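Local coordinates for protein lactococcus lactis MG1363 DpsA (PDB 1ZS3) that binds DNA as a dodecameric Dps-family protein and probably protects it during oxidative stress, at residues Met30-Val34 against Phe128-Ala132; Ile40-Arg44 against His97-Glu102. All coordinates share one frame; numbering follows the deposited sequence.

Contact 1: residues Met30-Val34 against Phe128-Ala132; sequences MLGHV and FITRA
Met30 reaches across from helix 27-51 into the hollow between Phe128 and Ala132, successive turns of helix 111-138. Its CG, anti to the backbone N (chi1 -167°), is set 3.6 Å from Phe128 O. Bends at chi2 and chi3 then turn the sulfur toward the Phe128 ring in an oblique Met-aromatic contact, SD 5.4 Å from the centroid, and bring CE beside the aliphatic stem of Arg131, 3.8 Å from its CD. The Met30 side chain lies athwart both Phe128 and Arg131. The two helices run roughly antiparallel, their short segments 146° apart and 8.9 Å between axes, as members of the four-helix bundle that defines the ferritin-like Dps subunit. On one flank the small methyl of Ala132 leaves room for Leu31, whose CD2 settles 3.5 Å from Ala132 CB; Leu31 also meets Leu144 and Val148 of helix 142-165. Val34 straddles Ile129 CG1 with both methyls, CG1 and CG2 each 3.8 Å away. On the other flank Phe128 turns a ring edge toward the face of His33 in an offset edge-to-face pair, planes at 73°, while a hydrogen bond from His33 ND1 to Tyr96 O anchors the imidazole.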
# COMPACT_ATOMS: atom_id res chain seq x y z
N MET A 30 -36.83 -13.52 -16.02
CA MET A 30 -37.00 -12.30 -15.26
C MET A 30 -35.73 -11.43 -15.17
O MET A 30 -35.82 -10.21 -15.26
CB MET A 30 -37.50 -12.63 -13.87
CG MET A 30 -38.00 -11.45 -13.09
SD MET A 30 -39.28 -10.55 -14.05
CE MET A 30 -40.73 -11.55 -13.53
N LEU A 31 -34.58 -12.05 -15.01
CA LEU A 31 -33.30 -11.37 -14.88
C LEU A 31 -32.80 -10.79 -16.19
O LEU A 31 -31.84 -10.02 -16.18
CB LEU A 31 -32.23 -12.30 -14.33
CG LEU A 31 -32.36 -12.63 -12.84
CD1 LEU A 31 -31.48 -13.81 -12.46
CD2 LEU A 31 -32.05 -11.41 -12.01
N GLY A 32 -33.42 -11.20 -17.30
CA GLY A 32 -33.17 -10.64 -18.62
C GLY A 32 -33.66 -9.23 -18.71
O GLY A 32 -33.09 -8.44 -19.47
N HIS A 33 -34.71 -8.95 -17.96
CA HIS A 33 -35.20 -7.61 -17.83
C HIS A 33 -34.31 -6.79 -16.86
O HIS A 33 -34.15 -5.57 -17.00
CB HIS A 33 -36.59 -7.70 -17.26
CG HIS A 33 -37.67 -8.17 -18.22
ND1 HIS A 33 -37.84 -7.67 -19.56
CD2 HIS A 33 -38.71 -9.01 -17.99
CE1 HIS A 33 -38.90 -8.26 -20.10
NE2 HIS A 33 -39.48 -9.02 -19.17
N VAL A 34 -33.77 -7.47 -15.84
CA VAL A 34 -33.01 -6.77 -14.82
C VAL A 34 -31.73 -6.37 -15.46
O VAL A 34 -31.38 -5.20 -15.41
CB VAL A 34 -32.73 -7.65 -13.61
CG1 VAL A 34 -31.72 -6.99 -12.73
CG2 VAL A 34 -34.02 -7.88 -12.87
N PHE A 128 -38.87 -5.56 -10.80
CA PHE A 128 -38.35 -6.74 -11.47
C PHE A 128 -37.32 -7.55 -10.66
O PHE A 128 -37.21 -8.76 -10.85
CB PHE A 128 -37.73 -6.32 -12.79
CG PHE A 128 -38.69 -5.74 -13.77
CD1 PHE A 128 -39.22 -4.46 -13.59
CD2 PHE A 128 -39.10 -6.47 -14.89
CE1 PHE A 128 -40.11 -3.93 -14.50
CE2 PHE A 128 -39.99 -5.93 -15.79
CZ PHE A 128 -40.49 -4.65 -15.60
N ILE A 129 -36.51 -6.84 -9.86
CA ILE A 129 -35.45 -7.46 -9.06
C ILE A 129 -36.13 -8.26 -7.97
O ILE A 129 -35.79 -9.41 -7.76
CB ILE A 129 -34.52 -6.34 -8.52
CG1 ILE A 129 -33.54 -5.91 -9.63
CG2 ILE A 129 -33.79 -6.75 -7.31
CD1 ILE A 129 -32.94 -4.50 -9.49
N THR A 130 -37.06 -7.60 -7.29
CA THR A 130 -37.92 -8.20 -6.28
C THR A 130 -38.41 -9.59 -6.69
O THR A 130 -38.29 -10.55 -5.93
CB THR A 130 -39.08 -7.24 -5.96
OG1 THR A 130 -38.67 -6.37 -4.89
CG2 THR A 130 -40.30 -7.93 -5.42
N ARG A 131 -38.94 -9.66 -7.90
CA ARG A 131 -39.49 -10.89 -8.44
C ARG A 131 -38.38 -11.89 -8.70
O ARG A 131 -38.54 -13.06 -8.41
CB ARG A 131 -40.29 -10.60 -9.73
CG ARG A 131 -41.64 -9.91 -9.47
CD ARG A 131 -42.61 -9.89 -10.68
NE ARG A 131 -42.71 -8.55 -11.27
CZ ARG A 131 -43.35 -8.25 -12.41
NH1 ARG A 131 -43.38 -6.98 -12.83
NH2 ARG A 131 -43.95 -9.21 -13.12
N ALA A 132 -37.25 -11.44 -9.24
CA ALA A 132 -36.17 -12.35 -9.53
C ALA A 132 -35.56 -12.97 -8.22
O ALA A 132 -35.05 -14.09 -8.23
CB ALA A 132 -35.11 -11.67 -10.34

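Contact 2: residues Ile40-Arg44 against His97-Glu102; sequences IENIR and HKFITE
Ile40 packs its CG2 methyl on CG2 of Ile100, the two side chains running alongside one another and pointing opposite ways. The same methyl approaches the His97 ring obliquely, while Ile40 CG1 lies 3.7 Å from Glu102 OE2, the glutamate chain set crosswise to the isoleucine. Glu41 leaves the helix with CG anti to the backbone N (chi1 -154°) and a bend at chi2, which brings its carboxylate to the other branch of Ile100, Glu41 OE2 standing 3.8 Å from Ile100 CG1. That oxygen accepts a hydrogen bond from Gln125 NE2. Ile43 adds its CG2 methyl, 4.0 Å from Glu102 OE1, an oxygen hydrogen-bonded to Thr90 N of the second subunit. Arg44 closes the row: its bent chain runs beside the extended Glu102 side chain in the reverse sense, Arg44 CG 4.1 Å from Glu102 CG, and Arg44 CD lies 3.8 Å from Thr101 O. The guanidinium is held beyond the loop, by a hydrogen bond from NH2 to Ser117 OG and a cation-pi contact with Phe118. Replacing Arg44 by alanine is likely to open a gap beside Glu102 and leave Ser117 OG without its hydrogen-bond partner and the Phe118 ring without its cation. Helix 27-51 thus carries on one side the irregular chain that connects helix 90-96 to helix 111-138; Ser117, Phe118 and Gln125 of the latter meet the polar ends of Glu41 and Arg44, Asn42 packs on helix 55-81, and Ile43 reaches Phe39 of the second subunit.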
# COMPACT_ATOMS: atom_id res chain seq x y z
N ILE A 40 -29.06 -0.24 -19.82
CA ILE A 40 -29.61 0.97 -20.42
C ILE A 40 -29.45 2.08 -19.42
O ILE A 40 -29.13 3.18 -19.81
CB ILE A 40 -31.09 0.74 -20.96
CG1 ILE A 40 -31.08 0.68 -22.48
CG2 ILE A 40 -32.03 1.83 -20.55
CD1 ILE A 40 -30.23 -0.42 -23.02
N GLU A 41 -29.68 1.81 -18.13
CA GLU A 41 -29.30 2.75 -17.07
C GLU A 41 -27.84 3.14 -17.19
O GLU A 41 -27.54 4.30 -17.12
CB GLU A 41 -29.53 2.15 -15.70
CG GLU A 41 -29.77 3.22 -14.68
CD GLU A 41 -31.19 3.74 -14.68
OE1 GLU A 41 -31.38 4.91 -15.05
OE2 GLU A 41 -32.09 2.95 -14.31
N ASN A 42 -26.93 2.21 -17.38
CA ASN A 42 -25.53 2.52 -17.60
C ASN A 42 -25.32 3.66 -18.59
O ASN A 42 -24.52 4.57 -18.37
CB ASN A 42 -24.76 1.26 -18.04
CG ASN A 42 -23.32 1.54 -18.34
OD1 ASN A 42 -22.80 1.11 -19.36
ND2 ASN A 42 -22.66 2.23 -17.44
N ILE A 43 -26.03 3.59 -19.70
CA ILE A 43 -25.89 4.58 -20.77
C ILE A 43 -26.50 5.90 -20.32
O ILE A 43 -25.97 6.97 -20.55
CB ILE A 43 -26.57 4.08 -22.08
CG1 ILE A 43 -26.18 2.61 -22.34
CG2 ILE A 43 -26.25 5.03 -23.23
CD1 ILE A 43 -25.47 2.34 -23.64
N ARG A 44 -27.62 5.80 -19.65
CA ARG A 44 -28.31 6.97 -19.14
C ARG A 44 -27.49 7.70 -18.11
O ARG A 44 -27.53 8.93 -18.06
CB ARG A 44 -29.66 6.53 -18.53
CG ARG A 44 -30.85 6.55 -19.51
CD ARG A 44 -31.67 7.82 -19.40
NE ARG A 44 -32.45 7.83 -18.16
CZ ARG A 44 -32.70 8.91 -17.41
NH1 ARG A 44 -32.25 10.13 -17.74
NH2 ARG A 44 -33.41 8.74 -16.31
N HIS A 97 -35.65 -4.35 -21.90
CA HIS A 97 -35.69 -3.24 -20.92
C HIS A 97 -37.08 -2.65 -20.77
O HIS A 97 -37.74 -2.37 -21.74
CB HIS A 97 -34.67 -2.13 -21.28
CG HIS A 97 -35.25 -1.01 -22.12
ND1 HIS A 97 -35.16 -0.96 -23.50
CD2 HIS A 97 -35.96 0.08 -21.77
CE1 HIS A 97 -35.77 0.15 -23.96
NE2 HIS A 97 -36.27 0.78 -22.92
N LYS A 98 -37.59 -2.54 -19.55
CA LYS A 98 -38.89 -1.92 -19.35
C LYS A 98 -38.76 -0.69 -18.43
O LYS A 98 -37.88 -0.61 -17.60
CB LYS A 98 -39.92 -2.94 -18.82
CG LYS A 98 -39.82 -4.37 -19.43
CD LYS A 98 -40.95 -4.71 -20.43
CE LYS A 98 -40.47 -4.65 -21.89
NZ LYS A 98 -41.19 -5.61 -22.81
N PHE A 99 -39.69 0.26 -18.61
CA PHE A 99 -39.93 1.39 -17.73
C PHE A 99 -38.83 2.49 -17.73
O PHE A 99 -39.01 3.54 -17.12
CB PHE A 99 -40.24 0.95 -16.28
CG PHE A 99 -41.60 0.28 -16.10
CD1 PHE A 99 -41.97 -0.84 -16.84
CD2 PHE A 99 -42.52 0.78 -15.17
CE1 PHE A 99 -43.21 -1.45 -16.66
CE2 PHE A 99 -43.79 0.17 -14.98
CZ PHE A 99 -44.12 -0.94 -15.73
N ILE A 100 -37.69 2.22 -18.34
CA ILE A 100 -36.55 3.14 -18.37
C ILE A 100 -36.41 3.58 -19.80
O ILE A 100 -36.40 2.78 -20.73
CB ILE A 100 -35.23 2.48 -17.91
CG1 ILE A 100 -35.21 2.32 -16.40
CG2 ILE A 100 -34.00 3.28 -18.40
CD1 ILE A 100 -34.94 0.89 -15.98
N THR A 101 -36.26 4.88 -19.97
CA THR A 101 -36.40 5.47 -21.29
C THR A 101 -35.33 6.55 -21.52
O THR A 101 -35.19 7.46 -20.74
CB THR A 101 -37.84 6.04 -21.43
OG1 THR A 101 -37.80 7.45 -21.57
CG2 THR A 101 -38.74 5.83 -20.13
N GLU A 102 -34.57 6.40 -22.59
CA GLU A 102 -33.52 7.34 -22.96
C GLU A 102 -34.14 8.63 -23.50
O GLU A 102 -35.34 8.77 -23.48
CB GLU A 102 -32.55 6.71 -23.92
CG GLU A 102 -31.88 5.51 -23.30
CD GLU A 102 -30.98 4.85 -24.27
OE1 GLU A 102 -29.94 5.47 -24.63
OE2 GLU A 102 -31.31 3.70 -24.66

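In the fold
Helix 27-51 supplies one side of both contacts, whose centres lie 14 Å apart, each 8 Å from the centre of the chain. Contact 1 pairs this helix directly with helix 111-138; contact 2 pairs it with the loop leading into helix 111-138, and both segments of contact 2 fall in sequence between those of contact 1. The two meet at Lys98, where CB packs 3.7 Å from Phe128 CZ and CG lies 3.8 Å from His33 ND1; Phe99 CD1 is 4.3 Å from Phe128 CZ. Contact 1 is a mostly buried helix-helix contact within one subunit, whereas contact 2 also extends to a neighbouring subunit of the twelve-chain assembly through Ile43 and Glu102.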